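Local coordinates for AP205 bacteriophage COAT protein (Acinetobacter phage ap205, PDB 5FS4) that forms the protein shell of a small single-stranded RNA phage, probably assembling as dimers into the capsid that encloses the genome, at residues Y57-P62 with P75-S80; E45-S50 with S88-A93. The protein carries 2 engineered substitutions. All blocks are in the same frame, centred on the assembly; numbering follows the deposited sequence.

Interaction 1: residues Y57-P62 with P75-S80; sequences YKRPAP and PNENQS
This is an antiparallel pairing of neighbouring strands in the coat-protein sheet, where strand 47-60 ends and strand 76-88 begins. Tyr-57 and Gln-79 form one hydrogen-bonded pair, with Gln-79 N 2.8 Å from Tyr-57 O and nearly along its C=O axis. Arg-59 and Glu-77 form the next. Past the last pair, Ala-61 N still donates to Pro-75 O at 3.0 Å.

Tyr-57, Arg-59, Glu-77 and Gln-79 share one face of the sheet. Arg-59 starts with CG anti to its backbone N (chi1 -175°), then bends at chi2 and chi3. This brings Arg-59 NE to Gln-79 OE1 at 2.9 Å in an almost straight bond. The oxygen lies in the guanidinium plane, but NE sits above the amide carbonyl plane. The guanidinium also covers the Tyr-57 ring, with Arg-59 NH2 3.2 Å above the ring plane.

Residues of the second subunit meet this face: Glu-98 makes a salt bridge with Arg-59 NH2, Asp-130 bonds Tyr-57 OH, and Ser-88 bonds Glu-77 OE2. On the other face, Asn-78 ND2 donates to a water at 3.0 Å, which Lys-58 NZ reaches only weakly, at 3.3 Å.

Interaction 2: residues E45-S50 with S88-A93; sequences ELNNVS and SAENLA
Here the start of strand 47-60 meets the turn between strand 76-88 and helix 92-111. It is a strand-to-helix junction at one end of the antiparallel coat-protein sheet. Asn-48 and Ser-88 form an antiparallel, non-hydrogen-bonded pair. Beyond it, the chain leaves the sheet through a type I beta turn from Ala-89 to Leu-92. Ala-89 N closes the junction by donating to Asn-47 O at 2.9 Å, in the carbonyl plane.

Glu-90 reaches back from the turn to the neighbouring strand. Its CB points toward segment 45-50. CG is anti to the carbonyl carbon and beside the backbone N (chi1 -71°). The chain then bends at chi2 (86°), which brings the carboxylate to the start of the strand. Glu-90 CD lies 4.1 Å from Leu-46 CD2. At the tip, Glu-90 OE1 accepts from Asn-47 N at 3.0 Å through its syn lone pair. OE2 is a weak second acceptor for the same N-H. The carboxylate is nearly coplanar with the Asn-47 side-chain amide. OE1 also touches Leu-46 CD2, as the two side chains cross obliquely.

Leu-46 CB packs on Ser-88 CB at 3.8 Å, and its CD1 touches the same carbon. Further along the strand, Val-49 CG2 makes a looser apolar contact with Ala-89 CB.

Ser-88 and the turn also face the second subunit. Glu-77 of that subunit bonds both Ser-88 OG and Asn-91 ND2, while its Pro-60 O takes a further bond from Asn-91 ND2. Ser-88 OG lies between its backbone N and carbonyl carbon (chi1 73°). From there Ser-88 OG accepts from Asn-91 N at 3.2 Å, an ST motif at the entry to the turn.

In the fold
Both interactions use strand 47-60, interaction 2 at its start and interaction 1 at its end. Their centres are 36 Å apart, on opposite sides of the chain's centre, and their nearest atoms are about 17 Å apart. Along the chain the order is 45-50, 57-62, 75-80, 88-93, so interaction 1 falls between the two segments of interaction 2. Strand 76-88 runs back beside strand 47-60 and then leads into helix 92-111. Across the dimer the two regions meet, the interaction 1 end of one subunit lying against the interaction 2 end of the other. The two ends of this strand pair therefore both help join the subunits.

Interaction 1: residues Y57-P62 with P75-S80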
ATOM      1  N   TYR B  57      -5.914  -7.145   8.827  1.00  6.68           N
ATOM      2  CA  TYR B  57      -6.310  -8.566   9.000  1.00  7.98           C
ATOM      3  C   TYR B  57      -5.647  -9.119  10.236  1.00  9.10           C
ATOM      4  O   TYR B  57      -4.440  -8.868  10.487  1.00  9.80           O
ATOM      5  CB  TYR B  57      -5.956  -9.400   7.723  1.00  7.63           C
ATOM      6  CG  TYR B  57      -6.710 -10.742   7.575  1.00  7.76           C
ATOM      7  CD1 TYR B  57      -6.349 -11.864   8.311  1.00  8.31           C
ATOM      8  CD2 TYR B  57      -7.821 -10.856   6.710  1.00  7.53           C
ATOM      9  CE1 TYR B  57      -7.063 -13.049   8.190  1.00  8.39           C
ATOM     10  CE2 TYR B  57      -8.540 -12.009   6.600  1.00  7.71           C
ATOM     11  CZ  TYR B  57      -8.158 -13.111   7.319  1.00  8.38           C
ATOM     12  OH  TYR B  57      -8.868 -14.273   7.211  1.00  8.86           O
ATOM     13  N   LYS B  58      -6.424  -9.901  10.982  1.00  9.90           N
ATOM     14  CA  LYS B  58      -5.959 -10.646  12.123  1.00 10.96           C
ATOM     15  C   LYS B  58      -5.674 -12.057  11.707  1.00  9.91           C
ATOM     16  O   LYS B  58      -6.574 -12.893  11.561  1.00  9.83           O
ATOM     17  CB  LYS B  58      -6.971 -10.572  13.268  1.00 12.06           C
ATOM     18  CG  LYS B  58      -7.243  -9.125  13.709  1.00 14.77           C
ATOM     19  CD  LYS B  58      -5.931  -8.357  14.048  1.00 17.43           C
ATOM     20  CE  LYS B  58      -5.917  -7.856  15.475  1.00 21.66           C
ATOM     21  NZ  LYS B  58      -6.853  -6.675  15.538  1.00 24.28           N
ATOM     22  N   ARG B  59      -4.381 -12.326  11.569  1.00  9.84           N
ATOM     23  CA  ARG B  59      -3.907 -13.546  10.971  1.00 10.38           C
ATOM     24  C   ARG B  59      -3.263 -14.471  11.990  1.00  9.89           C
ATOM     25  O   ARG B  59      -2.287 -14.095  12.620  1.00  8.74           O
ATOM     26  CB  ARG B  59      -2.871 -13.165   9.906  1.00 10.72           C
ATOM     27  CG  ARG B  59      -2.297 -14.310   9.046  1.00 11.41           C
ATOM     28  CD  ARG B  59      -3.259 -14.887   8.033  1.00 11.55           C
ATOM     29  NE  ARG B  59      -3.728 -13.893   7.106  1.00 11.18           N
ATOM     30  CZ  ARG B  59      -4.723 -14.066   6.255  1.00 11.67           C
ATOM     31  NH1 ARG B  59      -5.339 -15.221   6.181  1.00 12.76           N
ATOM     32  NH2 ARG B  59      -5.098 -13.056   5.485  1.00 12.11           N
ATOM     33  N   PRO B  60      -3.786 -15.716  12.131  1.00 11.20           N
ATOM     34  CA  PRO B  60      -3.183 -16.711  13.009  1.00 11.05           C
ATOM     35  C   PRO B  60      -1.683 -16.856  12.746  1.00 11.08           C
ATOM     36  O   PRO B  60      -1.253 -16.963  11.600  1.00 11.12           O
ATOM     37  CB  PRO B  60      -3.946 -18.020  12.649  1.00 10.64           C
ATOM     38  CG  PRO B  60      -5.203 -17.573  12.022  1.00 11.41           C
ATOM     39  CD  PRO B  60      -4.836 -16.323  11.280  1.00 10.88           C
ATOM     40  N   ALA B  61      -0.903 -16.820  13.812  1.00 11.62           N
ATOM     41  CA  ALA B  61       0.479 -17.193  13.687  1.00 11.92           C
ATOM     42  C   ALA B  61       0.545 -18.651  13.222  1.00 13.11           C
ATOM     43  O   ALA B  61      -0.380 -19.415  13.523  1.00 13.98           O
ATOM     44  CB  ALA B  61       1.189 -17.023  15.031  1.00 12.10           C
ATOM     45  N   PRO B  62       1.638 -19.072  12.529  1.00 13.10           N
ATOM     46  CA  PRO B  62       1.762 -20.474  12.118  1.00 14.37           C
ATOM     47  C   PRO B  62       1.841 -21.432  13.314  1.00 14.07           C
ATOM     48  O   PRO B  62       2.384 -21.052  14.331  1.00 13.60           O
ATOM     49  CB  PRO B  62       3.087 -20.480  11.317  1.00 14.15           C
ATOM     50  CG  PRO B  62       3.276 -19.066  10.890  1.00 14.18           C
ATOM     51  CD  PRO B  62       2.747 -18.254  12.007  1.00 13.52           C
ATOM     52  N   PRO B  75      -2.691 -17.701  18.485  1.00 12.67           N
ATOM     53  CA  PRO B  75      -3.164 -16.313  18.563  1.00 12.70           C
ATOM     54  C   PRO B  75      -2.962 -15.586  17.230  1.00 12.03           C
ATOM     55  O   PRO B  75      -2.162 -16.076  16.400  1.00 10.71           O
ATOM     56  CB  PRO B  75      -2.267 -15.687  19.625  1.00 14.00           C
ATOM     57  CG  PRO B  75      -1.039 -16.540  19.615  1.00 14.69           C
ATOM     58  CD  PRO B  75      -1.486 -17.929  19.296  1.00 14.35           C
ATOM     59  N   ASN B  76      -3.601 -14.425  17.061  1.00 11.22           N
ATOM     60  CA  ASN B  76      -3.439 -13.657  15.802  1.00 10.53           C
ATOM     61  C   ASN B  76      -2.457 -12.527  15.920  1.00 10.60           C
ATOM     62  O   ASN B  76      -2.369 -11.849  16.929  1.00  9.60           O
ATOM     63  CB  ASN B  76      -4.757 -13.071  15.312  1.00 10.77           C
ATOM     64  CG  ASN B  76      -5.823 -14.127  15.097  1.00 11.13           C
ATOM     65  OD1 ASN B  76      -5.564 -15.176  14.567  1.00 11.05           O
ATOM     66  ND2 ASN B  76      -7.036 -13.813  15.464  1.00 11.13           N
ATOM     67  N   GLU B  77      -1.771 -12.317  14.817  1.00  9.52           N
ATOM     68  CA  GLU B  77      -1.013 -11.114  14.548  1.00  9.55           C
ATOM     69  C   GLU B  77      -1.863 -10.140  13.828  1.00  8.94           C
ATOM     70  O   GLU B  77      -2.921 -10.465  13.343  1.00  8.49           O
ATOM     71  CB  GLU B  77       0.250 -11.432  13.698  1.00 10.08           C
ATOM     72  CG  GLU B  77       0.033 -11.879  12.245  1.00 10.40           C
ATOM     73  CD  GLU B  77       1.276 -11.670  11.384  1.00 10.98           C
ATOM     74  OE1 GLU B  77       2.027 -10.697  11.628  1.00  9.55           O
ATOM     75  OE2 GLU B  77       1.498 -12.485  10.434  1.00 12.35           O
ATOM     76  N   ASN B  78      -1.383  -8.912  13.771  1.00  8.56           N
ATOM     77  CA  ASN B  78      -2.037  -7.879  13.009  1.00  8.54           C
ATOM     78  C   ASN B  78      -1.242  -7.614  11.701  1.00  7.84           C
ATOM     79  O   ASN B  78      -0.114  -7.198  11.754  1.00  7.82           O
ATOM     80  CB  ASN B  78      -2.180  -6.622  13.884  1.00  9.01           C
ATOM     81  CG  ASN B  78      -2.858  -5.494  13.163  1.00  9.64           C
ATOM     82  OD1 ASN B  78      -2.651  -5.304  11.939  1.00 11.00           O
ATOM     83  ND2 ASN B  78      -3.762  -4.819  13.838  1.00  9.12           N
ATOM     84  N   GLN B  79      -1.837  -7.959  10.564  1.00  7.57           N
ATOM     85  CA  GLN B  79      -1.310  -7.645   9.248  1.00  7.46           C
ATOM     86  C   GLN B  79      -1.925  -6.322   8.843  1.00  7.02           C
ATOM     87  O   GLN B  79      -3.131  -6.266   8.613  1.00  7.13           O
ATOM     88  CB  GLN B  79      -1.713  -8.739   8.236  1.00  7.49           C
ATOM     89  CG  GLN B  79      -0.952 -10.059   8.435  1.00  7.44           C
ATOM     90  CD  GLN B  79      -1.286 -11.105   7.410  1.00  7.46           C
ATOM     91  OE1 GLN B  79      -2.469 -11.281   7.036  1.00  8.09           O
ATOM     92  NE2 GLN B  79      -0.263 -11.866   6.982  1.00  8.15           N
ATOM     93  N   SER B  80      -1.090  -5.268   8.708  1.00  6.89           N
ATOM     94  CA  SER B  80      -1.617  -3.921   8.365  1.00  6.77           C
ATOM     95  C   SER B  80      -0.926  -3.358   7.162  1.00  6.36           C
ATOM     96  O   SER B  80       0.289  -3.508   7.039  1.00  6.20           O
ATOM     97  CB  SER B  80      -1.506  -2.912   9.504  1.00  7.85           C
ATOM     98  OG  SER B  80      -2.533  -3.163  10.477  1.00  8.75           O
TER
HETATM   99  O   HOH W   1      -4.073  -5.443  16.728  1.00 19.90           O

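Interaction 2: residues E45-S50 with S88-A93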
ATOM      1  N   GLU B  45      -2.509  28.489  -6.488  1.00 31.01           N
ATOM      2  CA  GLU B  45      -3.585  28.020  -5.625  1.00 34.98           C
ATOM      3  C   GLU B  45      -4.211  26.673  -6.055  1.00 33.20           C
ATOM      4  O   GLU B  45      -4.890  26.589  -7.094  1.00 35.49           O
ATOM      5  CB  GLU B  45      -4.667  29.076  -5.530  1.00 38.52           C
ATOM      6  CG  GLU B  45      -5.688  28.805  -4.426  1.00 42.87           C
ATOM      7  CD  GLU B  45      -5.955  30.000  -3.507  1.00 48.55           C
ATOM      8  OE1 GLU B  45      -5.407  31.113  -3.723  1.00 43.58           O
ATOM      9  OE2 GLU B  45      -6.716  29.809  -2.527  1.00 53.28           O
ATOM     10  N   LEU B  46      -3.997  25.634  -5.236  1.00 28.28           N
ATOM     11  CA  LEU B  46      -4.444  24.262  -5.524  1.00 21.76           C
ATOM     12  C   LEU B  46      -5.412  23.774  -4.453  1.00 20.28           C
ATOM     13  O   LEU B  46      -5.409  24.292  -3.337  1.00 19.29           O
ATOM     14  CB  LEU B  46      -3.226  23.324  -5.547  1.00 20.86           C
ATOM     15  CG  LEU B  46      -2.247  23.677  -6.673  1.00 20.10           C
ATOM     16  CD1 LEU B  46      -1.048  22.749  -6.700  1.00 21.63           C
ATOM     17  CD2 LEU B  46      -2.919  23.664  -8.040  1.00 19.36           C
ATOM     18  N   ASN B  47      -6.202  22.759  -4.803  1.00 18.54           N
ATOM     19  CA  ASN B  47      -7.028  22.011  -3.842  1.00 17.47           C
ATOM     20  C   ASN B  47      -6.409  20.653  -3.474  1.00 16.42           C
ATOM     21  O   ASN B  47      -6.590  19.652  -4.187  1.00 16.09           O
ATOM     22  CB  ASN B  47      -8.418  21.817  -4.435  1.00 19.21           C
ATOM     23  CG  ASN B  47      -9.176  23.094  -4.533  1.00 19.30           C
ATOM     24  OD1 ASN B  47      -9.244  23.677  -5.592  1.00 22.54           O
ATOM     25  ND2 ASN B  47      -9.697  23.567  -3.431  1.00 19.66           N
ATOM     26  N   ASN B  48      -5.670  20.597  -2.383  1.00 15.54           N
ATOM     27  CA  ASN B  48      -4.919  19.377  -2.088  1.00 14.33           C
ATOM     28  C   ASN B  48      -5.868  18.310  -1.542  1.00 13.95           C
ATOM     29  O   ASN B  48      -6.833  18.619  -0.777  1.00 13.24           O
ATOM     30  CB  ASN B  48      -3.785  19.566  -1.089  1.00 14.92           C
ATOM     31  CG  ASN B  48      -2.840  18.370  -1.076  1.00 17.60           C
ATOM     32  OD1 ASN B  48      -2.041  18.161  -2.034  1.00 18.97           O
ATOM     33  ND2 ASN B  48      -2.960  17.527  -0.051  1.00 17.66           N
ATOM     34  N   VAL B  49      -5.609  17.063  -1.907  1.00 11.77           N
ATOM     35  CA  VAL B  49      -6.355  15.990  -1.319  1.00 10.72           C
ATOM     36  C   VAL B  49      -5.361  15.020  -0.725  1.00 10.72           C
ATOM     37  O   VAL B  49      -4.432  14.610  -1.403  1.00 10.41           O
ATOM     38  CB  VAL B  49      -7.248  15.289  -2.361  1.00 10.59           C
ATOM     39  CG1 VAL B  49      -7.998  14.127  -1.706  1.00 10.44           C
ATOM     40  CG2 VAL B  49      -8.251  16.246  -3.007  1.00 11.25           C
ATOM     41  N   SER B  50      -5.554  14.636   0.536  1.00 10.27           N
ATOM     42  CA  SER B  50      -4.792  13.568   1.143  1.00 10.32           C
ATOM     43  C   SER B  50      -5.786  12.476   1.508  1.00  9.82           C
ATOM     44  O   SER B  50      -6.801  12.727   2.270  1.00 10.16           O
ATOM     45  CB  SER B  50      -4.104  14.095   2.406  1.00 11.03           C
ATOM     46  OG  SER B  50      -3.292  13.113   2.998  1.00 13.18           O
ATOM     47  N   SER B  88      -2.768  17.525  -5.506  1.00  9.24           N
ATOM     48  CA  SER B  88      -3.901  18.425  -5.845  1.00 10.18           C
ATOM     49  C   SER B  88      -4.894  17.673  -6.727  1.00 10.50           C
ATOM     50  O   SER B  88      -4.522  16.807  -7.542  1.00 11.06           O
ATOM     51  CB  SER B  88      -3.383  19.681  -6.560  1.00 10.61           C
ATOM     52  OG  SER B  88      -2.978  19.321  -7.884  1.00 11.64           O
ATOM     53  N   ALA B  89      -6.161  17.987  -6.575  1.00 11.24           N
ATOM     54  CA  ALA B  89      -7.186  17.480  -7.505  1.00 12.00           C
ATOM     55  C   ALA B  89      -6.931  17.939  -8.957  1.00 12.30           C
ATOM     56  O   ALA B  89      -7.327  17.251  -9.918  1.00 13.76           O
ATOM     57  CB  ALA B  89      -8.557  17.930  -7.008  1.00 12.42           C
ATOM     58  N   GLU B  90      -6.249  19.073  -9.135  1.00 13.13           N
ATOM     59  CA  GLU B  90      -5.938  19.610 -10.466  1.00 14.43           C
ATOM     60  C   GLU B  90      -5.046  18.675 -11.291  1.00 14.42           C
ATOM     61  O   GLU B  90      -5.269  18.472 -12.505  1.00 15.27           O
ATOM     62  CB  GLU B  90      -5.375  21.027 -10.331  1.00 15.11           C
ATOM     63  CG  GLU B  90      -6.442  22.066  -9.902  1.00 16.51           C
ATOM     64  CD  GLU B  90      -6.687  22.199  -8.396  1.00 17.54           C
ATOM     65  OE1 GLU B  90      -6.047  21.533  -7.541  1.00 15.05           O
ATOM     66  OE2 GLU B  90      -7.550  23.027  -8.015  1.00 20.01           O
ATOM     67  N   ASN B  91      -4.103  18.019 -10.623  1.00 13.12           N
ATOM     68  CA  ASN B  91      -3.226  17.073 -11.310  1.00 12.87           C
ATOM     69  C   ASN B  91      -3.584  15.623 -10.994  1.00 12.46           C
ATOM     70  O   ASN B  91      -2.704  14.751 -10.967  1.00 11.39           O
ATOM     71  CB  ASN B  91      -1.760  17.347 -10.982  1.00 12.63           C
ATOM     72  CG  ASN B  91      -1.243  18.643 -11.570  1.00 12.32           C
ATOM     73  OD1 ASN B  91      -1.499  18.968 -12.717  1.00 13.58           O
ATOM     74  ND2 ASN B  91      -0.438  19.354 -10.793  1.00 12.43           N
ATOM     75  N   LEU B  92      -4.865  15.353 -10.805  1.00 12.40           N
ATOM     76  CA  LEU B  92      -5.295  14.009 -10.433  1.00 12.49           C
ATOM     77  C   LEU B  92      -4.896  13.018 -11.496  1.00 12.97           C
ATOM     78  O   LEU B  92      -4.509  11.909 -11.174  1.00 13.77           O
ATOM     79  CB  LEU B  92      -6.805  13.901 -10.196  1.00 12.38           C
ATOM     80  CG  LEU B  92      -7.284  12.480  -9.798  1.00 11.98           C
ATOM     81  CD1 LEU B  92      -6.607  11.947  -8.525  1.00 11.68           C
ATOM     82  CD2 LEU B  92      -8.826  12.518  -9.637  1.00 13.17           C
ATOM     83  N   ALA B  93      -4.965  13.406 -12.772  1.00 14.49           N
ATOM     84  CA  ALA B  93      -4.655  12.433 -13.820  1.00 14.38           C
ATOM     85  C   ALA B  93      -3.207  11.884 -13.685  1.00 13.70           C
ATOM     86  O   ALA B  93      -2.948  10.673 -13.833  1.00 12.92           O
ATOM     87  CB  ALA B  93      -4.896  13.006 -15.222  1.00 14.89           C
TER